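Local coordinates for protein lovastatin nonaketide synthase mokA (Monascus pilosus, PDB 6AD3) that builds the nonaketide core of lovastatin (monacolin K) as an iterative type I polyketide synthase, represented here by its condensation domain, at residues M280-D285 with V484-S489; H302-R307 with A498-Y503; M328-A333 with S505-F510; V337-L342 with S346-G351. The protein carries 1 engineered substitution. All coordinates share one frame; numbering follows the deposited sequence.

Contact 1 (M280-D285 with V484-S489); sequences MLLGED and VKLQSS
M280 lays its terminal methyl against one branch of L486, with CE of M280 3.8 Å from CD2 of L486. The other branch of the same leucine is met more loosely by L282, whose CD2 stands 4.4 Å from CD1 of L486. One strand side chain thus serves two residues of a loop, each of its methyls taking one partner. The methionine chain is extended through chi2 and then turns sharply at chi3 (-74°), a bend that places CE beside the leucine; the methionine chain passes the leucine at a slant. Between these two segments no hydrogen bond forms, and the buried surface is modest, 84 Å² in all. Polar bonds outside the pair fix the loop instead: the M280 backbone N is bonded to the hydroxyl of Y491, and L281 exchanges a backbone bond with L342 near the C-terminal end of helix 327-343. M280 also packs on L339, L342 and F499, while L486 lies against H495 and P496 at the start of helix 495-512. L486 itself belongs to strand 481-487, next to the outermost strand of a six-stranded mixed sheet. A coil covering the junction of sheet and flanking helices in this way belongs to the alpha/beta layering of the C-terminal lobe of the condensation fold, which resembles chloramphenicol acetyltransferase.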
loop_
_atom_site.group_PDB
_atom_site.type_symbol
_atom_site.label_atom_id
_atom_site.label_comp_id
_atom_site.label_asym_id
_atom_site.label_seq_id
_atom_site.Cartn_x
_atom_site.Cartn_y
_atom_site.Cartn_z
ATOM N N MET A 280 -17.934 13.308 -0.123
ATOM C CA MET A 280 -18.581 12.841 -1.359
ATOM C C MET A 280 -20.057 12.589 -1.127
ATOM O O MET A 280 -20.439 12.028 -0.113
ATOM C CB MET A 280 -17.935 11.552 -1.864
ATOM C CG MET A 280 -16.467 11.690 -2.236
ATOM S SD MET A 280 -15.812 10.095 -2.756
ATOM C CE MET A 280 -15.673 9.251 -1.165
ATOM N N LEU A 281 -20.881 12.965 -2.096
ATOM C CA LEU A 281 -22.309 12.732 -1.997
ATOM C C LEU A 281 -22.685 11.411 -2.669
ATOM O O LEU A 281 -22.628 11.271 -3.888
ATOM C CB LEU A 281 -23.069 13.912 -2.597
ATOM C CG LEU A 281 -22.557 15.296 -2.131
ATOM C CD1 LEU A 281 -23.378 16.419 -2.761
ATOM C CD2 LEU A 281 -22.542 15.429 -0.611
ATOM N N LEU A 282 -22.865 10.400 -1.841
ATOM C CA LEU A 282 -22.977 9.039 -2.307
ATOM C C LEU A 282 -24.402 8.522 -2.464
ATOM O O LEU A 282 -24.732 7.917 -3.473
ATOM C CB LEU A 282 -22.149 8.113 -1.421
ATOM C CG LEU A 282 -20.753 7.697 -1.873
ATOM C CD1 LEU A 282 -20.382 8.075 -3.280
ATOM C CD2 LEU A 282 -19.671 8.067 -0.895
ATOM N N GLY A 283 -25.281 8.796 -1.519
ATOM C CA GLY A 283 -25.005 9.206 -0.163
ATOM C C GLY A 283 -25.779 8.145 0.598
ATOM O O GLY A 283 -26.135 7.132 -0.008
ATOM N N GLU A 284 -26.069 8.336 1.878
ATOM C CA GLU A 284 -26.752 7.275 2.613
ATOM C C GLU A 284 -28.125 7.030 1.943
ATOM O O GLU A 284 -28.725 5.957 2.054
ATOM C CB GLU A 284 -26.810 7.542 4.111
ATOM N N ASP A 285 -28.629 8.050 1.259
ATOM C CA ASP A 285 -29.677 7.832 0.272
ATOM C C ASP A 285 -29.315 8.443 -1.081
ATOM O O ASP A 285 -28.946 7.716 -1.992
ATOM C CB ASP A 285 -31.040 8.303 0.763
ATOM N N VAL A 484 -12.324 -0.604 -2.615
ATOM C CA VAL A 484 -12.546 0.773 -2.153
ATOM C C VAL A 484 -12.719 0.795 -0.621
ATOM O O VAL A 484 -13.519 -0.007 -0.035
ATOM C CB VAL A 484 -13.817 1.374 -2.806
ATOM C CG1 VAL A 484 -14.160 2.701 -2.165
ATOM C CG2 VAL A 484 -13.584 1.544 -4.292
ATOM N N LYS A 485 -11.955 1.672 0.017
ATOM C CA LYS A 485 -11.984 1.873 1.464
ATOM C C LYS A 485 -12.366 3.309 1.739
ATOM O O LYS A 485 -11.775 4.223 1.167
ATOM C CB LYS A 485 -10.608 1.597 2.079
ATOM C CG LYS A 485 -10.059 0.180 1.803
ATOM C CD LYS A 485 -8.641 -0.000 2.380
ATOM C CE LYS A 485 -8.138 -1.441 2.275
ATOM N NZ LYS A 485 -6.691 -1.542 2.638
ATOM N N LEU A 486 -13.328 3.494 2.642
ATOM C CA LEU A 486 -13.770 4.823 3.095
ATOM C C LEU A 486 -13.654 4.938 4.619
ATOM O O LEU A 486 -13.843 3.949 5.352
ATOM C CB LEU A 486 -15.210 5.074 2.664
ATOM C CG LEU A 486 -15.522 4.909 1.191
ATOM C CD1 LEU A 486 -17.021 5.116 0.945
ATOM C CD2 LEU A 486 -14.702 5.930 0.377
ATOM N N GLN A 487 -13.268 6.120 5.099
ATOM C CA GLN A 487 -13.159 6.337 6.535
ATOM C C GLN A 487 -14.558 6.232 7.173
ATOM O O GLN A 487 -15.484 6.941 6.754
ATOM C CB GLN A 487 -12.587 7.729 6.830
ATOM C CG GLN A 487 -11.132 7.911 6.494
ATOM C CD GLN A 487 -10.192 7.108 7.392
ATOM O OE1 GLN A 487 -9.207 6.502 6.909
ATOM N NE2 GLN A 487 -10.472 7.107 8.690
ATOM N N SER A 488 -14.682 5.412 8.213
ATOM C CA SER A 488 -15.950 5.279 8.975
ATOM C C SER A 488 -16.260 6.593 9.705
ATOM O O SER A 488 -17.410 6.876 10.018
ATOM C CB SER A 488 -15.842 4.109 9.968
ATOM O OG SER A 488 -14.890 4.407 10.973
ATOM N N SER A 489 -15.258 7.441 9.876
ATOM C CA SER A 489 -15.459 8.734 10.546
ATOM C C SER A 489 -16.315 9.667 9.727
ATOM O O SER A 489 -16.888 10.613 10.249
ATOM C CB SER A 489 -14.101 9.386 10.852
ATOM O OG SER A 489 -13.383 9.655 9.664
#

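Contact 2 (H302-R307 with A498-Y503); sequences HEAIAR and AFLESY
Apolar contact centres on L500, a helix leucine that meets A304 and A306, two small residues of a strand. Its CD2 lies 4.0 Å from CB of A304 and 3.8 Å from CB of A306, so one methyl is shared by both alanines. Being two positions apart, they present their CB atoms on the same face of the strand, whereas I305 between them points its CB the other way. The leucine reaches across because its CG is trans to the backbone N (chi1 178°), extending the side chain from the helix to the sheet.

A second kind of contact is methyl against peptide. CD2 of L500 comes within 3.7 Å of the carbonyl O of A304 and equally within 3.7 Å of the amide N of A306, and so rests over the backbone that joins the alanines. The short axes of 302-307 and 498-503 run broadly parallel, 33° apart, and approach to 8.6 Å, a closeness consistent with the small residues on this face.

Hydrogen bonding runs within the layers. Strand 301-307 pairs with strand 481-487 through backbone bonds of A304 with V484 and A306 with L482, and the helix keeps its own backbone bonds, such as Y503 N to F499 O at 2.8 Å. Elsewhere along the interface, A304 also touches P496 and A306 touches I504. The contact is therefore made by van der Waals packing, with no hydrogen bond between the segments: this is consistent with hydrophobic packing of helix on outermost strand, directional bonds being left to the sheet and the helix themselves.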
loop_
_atom_site.group_PDB
_atom_site.type_symbol
_atom_site.label_atom_id
_atom_site.label_comp_id
_atom_site.label_asym_id
_atom_site.label_seq_id
_atom_site.Cartn_x
_atom_site.Cartn_y
_atom_site.Cartn_z
ATOM N N HIS A 302 -14.473 1.328 6.255
ATOM C CA HIS A 302 -15.416 0.409 5.613
ATOM C C HIS A 302 -14.909 0.110 4.216
ATOM O O HIS A 302 -14.325 0.977 3.587
ATOM C CB HIS A 302 -16.796 1.027 5.513
ATOM C CG HIS A 302 -17.348 1.507 6.822
ATOM N ND1 HIS A 302 -17.480 0.681 7.915
ATOM C CD2 HIS A 302 -17.946 2.673 7.154
ATOM C CE1 HIS A 302 -18.086 1.335 8.886
ATOM N NE2 HIS A 302 -18.368 2.555 8.455
ATOM N N GLU A 303 -15.132 -1.105 3.739
ATOM C CA GLU A 303 -14.673 -1.440 2.378
ATOM C C GLU A 303 -15.593 -2.290 1.586
ATOM O O GLU A 303 -16.505 -2.961 2.135
ATOM C CB GLU A 303 -13.284 -2.082 2.411
ATOM C CG GLU A 303 -13.241 -3.505 2.807
ATOM C CD GLU A 303 -11.790 -4.103 2.750
ATOM O OE1 GLU A 303 -11.633 -5.249 2.282
ATOM O OE2 GLU A 303 -10.813 -3.393 3.098
ATOM N N ALA A 304 -15.375 -2.265 0.279
ATOM C CA ALA A 304 -16.082 -3.147 -0.635
ATOM C C ALA A 304 -15.129 -3.542 -1.754
ATOM O O ALA A 304 -14.215 -2.786 -2.118
ATOM C CB ALA A 304 -17.324 -2.448 -1.184
ATOM N N ILE A 305 -15.318 -4.741 -2.269
ATOM C CA ILE A 305 -14.418 -5.307 -3.264
ATOM C C ILE A 305 -15.225 -5.858 -4.424
ATOM O O ILE A 305 -16.278 -6.468 -4.207
ATOM C CB ILE A 305 -13.620 -6.499 -2.674
ATOM C CG1 ILE A 305 -12.636 -6.021 -1.629
ATOM C CG2 ILE A 305 -12.833 -7.208 -3.736
ATOM C CD1 ILE A 305 -11.977 -7.147 -0.862
ATOM N N ALA A 306 -14.748 -5.624 -5.640
ATOM C CA ALA A 306 -15.378 -6.229 -6.856
ATOM C C ALA A 306 -14.372 -6.534 -7.941
ATOM O O ALA A 306 -13.357 -5.876 -8.067
ATOM C CB ALA A 306 -16.444 -5.324 -7.404
ATOM N N ARG A 307 -14.680 -7.553 -8.739
ATOM C CA ARG A 307 -13.975 -7.829 -9.974
ATOM C C ARG A 307 -14.579 -7.051 -11.092
ATOM O O ARG A 307 -15.811 -7.042 -11.265
ATOM C CB ARG A 307 -14.167 -9.289 -10.353
ATOM C CG ARG A 307 -13.381 -10.200 -9.550
ATOM C CD ARG A 307 -12.062 -10.510 -10.195
ATOM N NE ARG A 307 -11.440 -11.426 -9.289
ATOM C CZ ARG A 307 -10.164 -11.473 -9.002
ATOM N NH1 ARG A 307 -9.275 -10.898 -9.779
ATOM N NH2 ARG A 307 -9.773 -12.303 -8.063
ATOM N N ALA A 498 -21.354 1.772 -2.941
ATOM C CA ALA A 498 -21.955 2.786 -3.787
ATOM C C ALA A 498 -20.877 3.509 -4.643
ATOM O O ALA A 498 -21.027 3.668 -5.841
ATOM C CB ALA A 498 -22.748 3.786 -2.947
ATOM N N PHE A 499 -19.736 3.821 -4.041
ATOM C CA PHE A 499 -18.618 4.386 -4.790
ATOM C C PHE A 499 -18.069 3.437 -5.827
ATOM O O PHE A 499 -17.853 3.801 -6.977
ATOM C CB PHE A 499 -17.494 4.815 -3.842
ATOM C CG PHE A 499 -16.379 5.537 -4.526
ATOM C CD1 PHE A 499 -15.349 4.843 -5.127
ATOM C CD2 PHE A 499 -16.336 6.910 -4.556
ATOM C CE1 PHE A 499 -14.316 5.513 -5.769
ATOM C CE2 PHE A 499 -15.290 7.579 -5.178
ATOM C CZ PHE A 499 -14.290 6.869 -5.815
ATOM N N LEU A 500 -17.888 2.195 -5.434
ATOM C CA LEU A 500 -17.347 1.188 -6.328
ATOM C C LEU A 500 -18.269 0.954 -7.521
ATOM O O LEU A 500 -17.799 0.860 -8.676
ATOM C CB LEU A 500 -17.111 -0.094 -5.527
ATOM C CG LEU A 500 -16.599 -1.364 -6.134
ATOM C CD1 LEU A 500 -15.321 -1.106 -6.890
ATOM C CD2 LEU A 500 -16.390 -2.376 -5.026
ATOM N N GLU A 501 -19.579 0.960 -7.281
ATOM C CA GLU A 501 -20.538 0.788 -8.361
ATOM C C GLU A 501 -20.458 1.961 -9.323
ATOM O O GLU A 501 -20.560 1.779 -10.528
ATOM C CB GLU A 501 -21.959 0.644 -7.812
ATOM C CG GLU A 501 -22.209 -0.730 -7.181
ATOM C CD GLU A 501 -23.574 -0.865 -6.519
ATOM O OE1 GLU A 501 -23.905 -2.016 -6.144
ATOM O OE2 GLU A 501 -24.223 0.177 -6.171
ATOM N N SER A 502 -20.417 3.175 -8.779
ATOM C CA SER A 502 -20.283 4.387 -9.618
ATOM C C SER A 502 -18.989 4.419 -10.422
ATOM O O SER A 502 -18.961 4.848 -11.575
ATOM C CB SER A 502 -20.417 5.654 -8.776
ATOM O OG SER A 502 -21.748 5.784 -8.323
ATOM N N TYR A 503 -17.919 3.900 -9.824
ATOM C CA TYR A 503 -16.633 3.849 -10.479
ATOM C C TYR A 503 -16.649 2.842 -11.623
ATOM O O TYR A 503 -16.200 3.144 -12.741
ATOM C CB TYR A 503 -15.556 3.507 -9.442
ATOM C CG TYR A 503 -14.155 3.478 -10.011
ATOM C CD1 TYR A 503 -13.590 4.612 -10.601
ATOM C CD2 TYR A 503 -13.392 2.332 -9.937
ATOM C CE1 TYR A 503 -12.310 4.589 -11.134
ATOM C CE2 TYR A 503 -12.118 2.282 -10.504
ATOM C CZ TYR A 503 -11.574 3.427 -11.072
ATOM O OH TYR A 503 -10.323 3.375 -11.646
#

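Contact 3 (M328-A333 with S505-F510); sequences MQFYLA and SILSMF
Different first torsions separate the neighbouring rings of F330 and Y331, both of which meet L507: CG of F330 is trans to its own backbone N (chi1 -165°), whereas that of Y331 lies beside it (chi1 -70°). The isobutyl end of L507 fills the angle they leave. Its CD2 approaches CD1 of Y331 to 3.7 Å, coming in obliquely, while its CD1 sits in the plane of the tyrosine ring at the edge, 3.9 Å from CE1. The two side chains cross at about a right angle. F330 and L507 instead run alongside each other, pointing oppositely, with CD1 at the rim of F330 4.2 Å from CD2 of L507. This is helix-on-helix packing within the helical layer of the C-terminal lobe, the short axes being 10.7 Å apart with 120° between their directions. Beyond the leucine, CZ of F330 points edge-on at the backbone of F510, 3.9 Å from its carbonyl C. F386 of helix 386-401 joins both phenylalanines, stacking with the F510 ring and meeting that of F330 at about 50°. From helix 310-322, I316 touches F330, Y331 and L507 alike.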
loop_
_atom_site.group_PDB
_atom_site.type_symbol
_atom_site.label_atom_id
_atom_site.label_comp_id
_atom_site.label_asym_id
_atom_site.label_seq_id
_atom_site.Cartn_x
_atom_site.Cartn_y
_atom_site.Cartn_z
ATOM N N MET A 328 -3.231 1.729 -16.170
ATOM C CA MET A 328 -3.142 2.422 -14.872
ATOM C C MET A 328 -3.579 3.866 -14.970
ATOM O O MET A 328 -4.380 4.339 -14.157
ATOM C CB MET A 328 -1.729 2.385 -14.301
ATOM C CG MET A 328 -1.667 2.979 -12.884
ATOM S SD MET A 328 -1.420 4.783 -12.841
ATOM C CE MET A 328 0.367 4.871 -12.759
ATOM N N GLN A 329 -3.131 4.548 -16.016
ATOM C CA GLN A 329 -3.453 5.949 -16.167
ATOM C C GLN A 329 -4.919 6.170 -16.470
ATOM O O GLN A 329 -5.492 7.132 -16.013
ATOM C CB GLN A 329 -2.590 6.580 -17.224
ATOM C CG GLN A 329 -1.138 6.669 -16.806
ATOM C CD GLN A 329 -0.163 6.695 -17.991
ATOM O OE1 GLN A 329 -0.554 6.580 -19.154
ATOM N NE2 GLN A 329 1.113 6.677 -17.672
ATOM N N PHE A 330 -5.533 5.212 -17.156
ATOM C CA PHE A 330 -6.989 5.238 -17.403
ATOM C C PHE A 330 -7.774 5.078 -16.077
ATOM O O PHE A 330 -8.681 5.885 -15.748
ATOM C CB PHE A 330 -7.370 4.100 -18.392
ATOM C CG PHE A 330 -8.764 4.246 -19.008
ATOM C CD1 PHE A 330 -9.920 4.103 -18.222
ATOM C CD2 PHE A 330 -8.915 4.405 -20.357
ATOM C CE1 PHE A 330 -11.177 4.152 -18.798
ATOM C CE2 PHE A 330 -10.157 4.500 -20.916
ATOM C CZ PHE A 330 -11.292 4.389 -20.152
ATOM N N TYR A 331 -7.372 4.105 -15.262
ATOM C CA TYR A 331 -8.049 3.884 -14.007
ATOM C C TYR A 331 -7.904 5.154 -13.100
ATOM O O TYR A 331 -8.844 5.548 -12.402
ATOM C CB TYR A 331 -7.497 2.626 -13.328
ATOM C CG TYR A 331 -7.874 1.353 -14.017
ATOM C CD1 TYR A 331 -9.189 0.917 -14.011
ATOM C CD2 TYR A 331 -6.913 0.532 -14.644
ATOM C CE1 TYR A 331 -9.569 -0.216 -14.697
ATOM C CE2 TYR A 331 -7.287 -0.637 -15.297
ATOM C CZ TYR A 331 -8.626 -1.034 -15.262
ATOM O OH TYR A 331 -9.082 -2.166 -15.934
ATOM N N LEU A 332 -6.716 5.766 -13.120
ATOM C CA LEU A 332 -6.431 6.932 -12.272
ATOM C C LEU A 332 -7.251 8.131 -12.758
ATOM O O LEU A 332 -7.889 8.820 -11.979
ATOM C CB LEU A 332 -4.947 7.256 -12.329
ATOM C CG LEU A 332 -4.583 8.607 -11.676
ATOM C CD1 LEU A 332 -4.926 8.629 -10.201
ATOM C CD2 LEU A 332 -3.115 8.889 -11.875
ATOM N N ALA A 333 -7.271 8.331 -14.068
ATOM C CA ALA A 333 -8.029 9.412 -14.632
ATOM C C ALA A 333 -9.514 9.293 -14.321
ATOM O O ALA A 333 -10.146 10.276 -14.004
ATOM C CB ALA A 333 -7.786 9.515 -16.159
ATOM N N SER A 505 -19.276 1.860 -13.245
ATOM C CA SER A 505 -20.103 2.524 -14.272
ATOM C C SER A 505 -19.324 3.533 -15.112
ATOM O O SER A 505 -19.436 3.570 -16.360
ATOM C CB SER A 505 -21.360 3.158 -13.631
ATOM O OG SER A 505 -22.231 2.138 -13.128
ATOM N N ILE A 506 -18.523 4.346 -14.463
ATOM C CA ILE A 506 -17.793 5.391 -15.155
ATOM C C ILE A 506 -16.679 4.804 -16.024
ATOM O O ILE A 506 -16.445 5.280 -17.133
ATOM C CB ILE A 506 -17.284 6.507 -14.158
ATOM C CG1 ILE A 506 -17.587 7.891 -14.727
ATOM C CG2 ILE A 506 -15.825 6.360 -13.833
ATOM C CD1 ILE A 506 -17.036 9.057 -13.904
ATOM N N LEU A 507 -16.052 3.711 -15.570
ATOM C CA LEU A 507 -15.065 2.996 -16.377
ATOM C C LEU A 507 -15.719 2.381 -17.587
ATOM O O LEU A 507 -15.204 2.469 -18.689
ATOM C CB LEU A 507 -14.432 1.846 -15.585
ATOM C CG LEU A 507 -13.478 2.249 -14.452
ATOM C CD1 LEU A 507 -13.164 1.005 -13.618
ATOM C CD2 LEU A 507 -12.200 2.869 -14.981
ATOM N N SER A 508 -16.905 1.830 -17.396
ATOM C CA SER A 508 -17.585 1.201 -18.500
ATOM C C SER A 508 -17.978 2.270 -19.546
ATOM O O SER A 508 -17.831 2.067 -20.764
ATOM C CB SER A 508 -18.823 0.456 -17.995
ATOM O OG SER A 508 -19.498 -0.122 -19.116
ATOM N N MET A 509 -18.456 3.418 -19.077
ATOM C CA MET A 509 -18.939 4.441 -20.001
ATOM C C MET A 509 -17.782 5.069 -20.786
ATOM O O MET A 509 -17.844 5.204 -22.014
ATOM C CB MET A 509 -19.738 5.494 -19.224
ATOM C CG MET A 509 -20.169 6.690 -20.005
ATOM S SD MET A 509 -21.050 7.917 -18.967
ATOM C CE MET A 509 -19.692 8.570 -17.981
ATOM N N PHE A 510 -16.718 5.443 -20.099
ATOM C CA PHE A 510 -15.600 6.106 -20.771
ATOM C C PHE A 510 -14.809 5.166 -21.673
ATOM O O PHE A 510 -14.214 5.619 -22.671
ATOM C CB PHE A 510 -14.658 6.806 -19.767
ATOM C CG PHE A 510 -15.236 8.058 -19.160
ATOM C CD1 PHE A 510 -15.866 9.001 -19.943
ATOM C CD2 PHE A 510 -15.157 8.282 -17.799
ATOM C CE1 PHE A 510 -16.370 10.164 -19.397
ATOM C CE2 PHE A 510 -15.678 9.450 -17.239
ATOM C CZ PHE A 510 -16.303 10.374 -18.028
#

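Contact 4 (V337-L342 with S346-G351); sequences VLLARL and SDFSIG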
loop_
_atom_site.group_PDB
_atom_site.type_symbol
_atom_site.label_atom_id
_atom_site.label_comp_id
_atom_site.label_asym_id
_atom_site.label_seq_id
_atom_site.Cartn_x
_atom_site.Cartn_y
_atom_site.Cartn_z
ATOM N N VAL A 337 -11.939 11.739 -12.086
ATOM C CA VAL A 337 -13.217 12.283 -12.571
ATOM C C VAL A 337 -14.384 11.989 -11.631
ATOM O O VAL A 337 -15.155 12.872 -11.305
ATOM C CB VAL A 337 -13.559 11.749 -13.963
ATOM C CG1 VAL A 337 -14.968 12.152 -14.367
ATOM C CG2 VAL A 337 -12.522 12.247 -14.973
ATOM N N LEU A 338 -14.431 10.785 -11.062
ATOM C CA LEU A 338 -15.486 10.447 -10.163
ATOM C C LEU A 338 -15.381 11.251 -8.863
ATOM O O LEU A 338 -16.381 11.742 -8.333
ATOM C CB LEU A 338 -15.465 8.948 -9.880
ATOM C CG LEU A 338 -16.557 8.470 -8.942
ATOM C CD1 LEU A 338 -17.940 8.900 -9.421
ATOM C CD2 LEU A 338 -16.485 6.960 -8.806
ATOM N N LEU A 339 -14.163 11.411 -8.351
ATOM C CA LEU A 339 -13.971 12.180 -7.147
ATOM C C LEU A 339 -14.423 13.618 -7.369
ATOM O O LEU A 339 -15.050 14.226 -6.491
ATOM C CB LEU A 339 -12.526 12.146 -6.702
ATOM C CG LEU A 339 -12.051 10.798 -6.139
ATOM C CD1 LEU A 339 -10.533 10.788 -6.011
ATOM C CD2 LEU A 339 -12.663 10.538 -4.797
ATOM N N ALA A 340 -14.049 14.188 -8.509
ATOM C CA ALA A 340 -14.463 15.559 -8.809
ATOM C C ALA A 340 -15.994 15.636 -8.886
ATOM O O ALA A 340 -16.604 16.604 -8.381
ATOM C CB ALA A 340 -13.838 16.033 -10.112
ATOM N N ARG A 341 -16.616 14.697 -9.589
ATOM C CA ARG A 341 -18.079 14.686 -9.662
ATOM C C ARG A 341 -18.727 14.641 -8.313
ATOM O O ARG A 341 -19.672 15.359 -8.065
ATOM C CB ARG A 341 -18.611 13.535 -10.486
ATOM C CG ARG A 341 -18.315 13.620 -11.953
ATOM C CD ARG A 341 -19.076 12.560 -12.720
ATOM N NE ARG A 341 -18.772 12.671 -14.137
ATOM C CZ ARG A 341 -19.288 11.881 -15.062
ATOM N NH1 ARG A 341 -20.122 10.912 -14.698
ATOM N NH2 ARG A 341 -19.021 12.093 -16.342
ATOM N N LEU A 342 -18.292 13.728 -7.458
ATOM C CA LEU A 342 -18.985 13.480 -6.209
ATOM C C LEU A 342 -18.739 14.566 -5.157
ATOM O O LEU A 342 -19.528 14.716 -4.245
ATOM C CB LEU A 342 -18.588 12.117 -5.631
ATOM C CG LEU A 342 -18.984 10.884 -6.419
ATOM C CD1 LEU A 342 -18.412 9.631 -5.733
ATOM C CD2 LEU A 342 -20.501 10.815 -6.537
ATOM N N SER A 346 -12.668 21.373 -7.597
ATOM C CA SER A 346 -11.881 21.534 -8.814
ATOM C C SER A 346 -10.376 21.618 -8.508
ATOM O O SER A 346 -9.579 21.884 -9.397
ATOM C CB SER A 346 -12.334 22.775 -9.586
ATOM O OG SER A 346 -12.235 23.904 -8.766
ATOM N N ASP A 347 -9.997 21.369 -7.251
ATOM C CA ASP A 347 -8.587 21.390 -6.861
ATOM C C ASP A 347 -8.385 20.492 -5.644
ATOM O O ASP A 347 -8.775 20.837 -4.513
ATOM C CB ASP A 347 -8.116 22.817 -6.582
ATOM C CG ASP A 347 -6.681 22.893 -6.052
ATOM O OD1 ASP A 347 -5.912 21.900 -6.098
ATOM O OD2 ASP A 347 -6.332 23.973 -5.531
ATOM N N PHE A 348 -7.895 19.284 -5.913
ATOM C CA PHE A 348 -7.601 18.352 -4.847
ATOM C C PHE A 348 -6.483 17.433 -5.279
ATOM O O PHE A 348 -6.154 17.365 -6.469
ATOM C CB PHE A 348 -8.850 17.531 -4.433
ATOM C CG PHE A 348 -9.477 16.728 -5.548
ATOM C CD1 PHE A 348 -10.376 17.334 -6.448
ATOM C CD2 PHE A 348 -9.126 15.379 -5.770
ATOM C CE1 PHE A 348 -10.995 16.588 -7.445
ATOM C CE2 PHE A 348 -9.724 14.651 -6.786
ATOM C CZ PHE A 348 -10.604 15.270 -7.658
ATOM N N SER A 349 -5.947 16.669 -4.324
ATOM C CA SER A 349 -4.790 15.837 -4.634
ATOM C C SER A 349 -5.054 14.371 -4.394
ATOM O O SER A 349 -5.910 13.992 -3.579
ATOM C CB SER A 349 -3.573 16.301 -3.812
ATOM O OG SER A 349 -3.163 17.611 -4.172
ATOM N N ILE A 350 -4.379 13.546 -5.179
ATOM C CA ILE A 350 -4.467 12.112 -5.037
ATOM C C ILE A 350 -3.071 11.563 -4.816
ATOM O O ILE A 350 -2.176 11.750 -5.652
ATOM C CB ILE A 350 -5.063 11.452 -6.293
ATOM C CG1 ILE A 350 -6.496 12.018 -6.590
ATOM C CG2 ILE A 350 -5.082 9.915 -6.109
ATOM C CD1 ILE A 350 -7.095 11.562 -7.914
ATOM N N GLY A 351 -2.899 10.822 -3.726
ATOM C CA GLY A 351 -1.657 10.123 -3.480
ATOM C C GLY A 351 -1.560 8.891 -4.350
ATOM O O GLY A 351 -2.345 7.961 -4.204
#
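Where A340 and F348 meet, a helix and the strand that follows it run in roughly opposite directions: the short axes of 337-342 and 348-351 make 142° with each other and pass 10.5 Å apart. The backbones are closest near the connection, with the CA atoms of A340 and S346 separated by 6.5 Å. F348 spans the distance from strand to helix. Its CG stands between the backbone N and the carbonyl carbon (chi1 58°), and the ring projects to the helix backbone, where CZ of F348 lies 3.7 Å from the amide N of A340. The methyl of A340 occupies the plane of the ring at its edge, CB being 3.9 Å from CE1. L339 approaches obliquely, its CB 3.8 Å from CE2 of F348. Such a helix leading through a short turn into a strand of the sheet beneath it is an alpha-beta unit of the two-layered C-terminal lobe, and the strand is fastened there by backbone bonds of F348 with F377 and of I350 with L375. Two residues further along the strand, I350 points its CB to the same side as that of F348. Its CD1 meets CD1 of L339 tip to tip at 4.0 Å, so L339 bridges both strand residues. Next to this, the F348 ring also meets that of H336 with the planes about 20° apart, and D347 at the turn forms a salt bridge with R376.

How the contacts relate
From the N terminus, the chain enters contact 1 in the loop at 280-285, contact 2 on strand 301-307, contact 3 on helix 327-343, and contact 4 further along that helix. Contact 4 closes at once, across three residues, and is nested inside the other three loops. Those close much later and in the same order, at 484-489, 498-503 and 505-510, so contacts 1, 2 and 3 all cross one another. Strands 301-307 and 481-487 are neighbours in the sheet, joining contacts 1 and 2; helix 495-512 carries contacts 2 and 3, where Y503 OH reaches Y331 O at 2.7 Å. Together they tie the sheet of the C-terminal lobe to its helices.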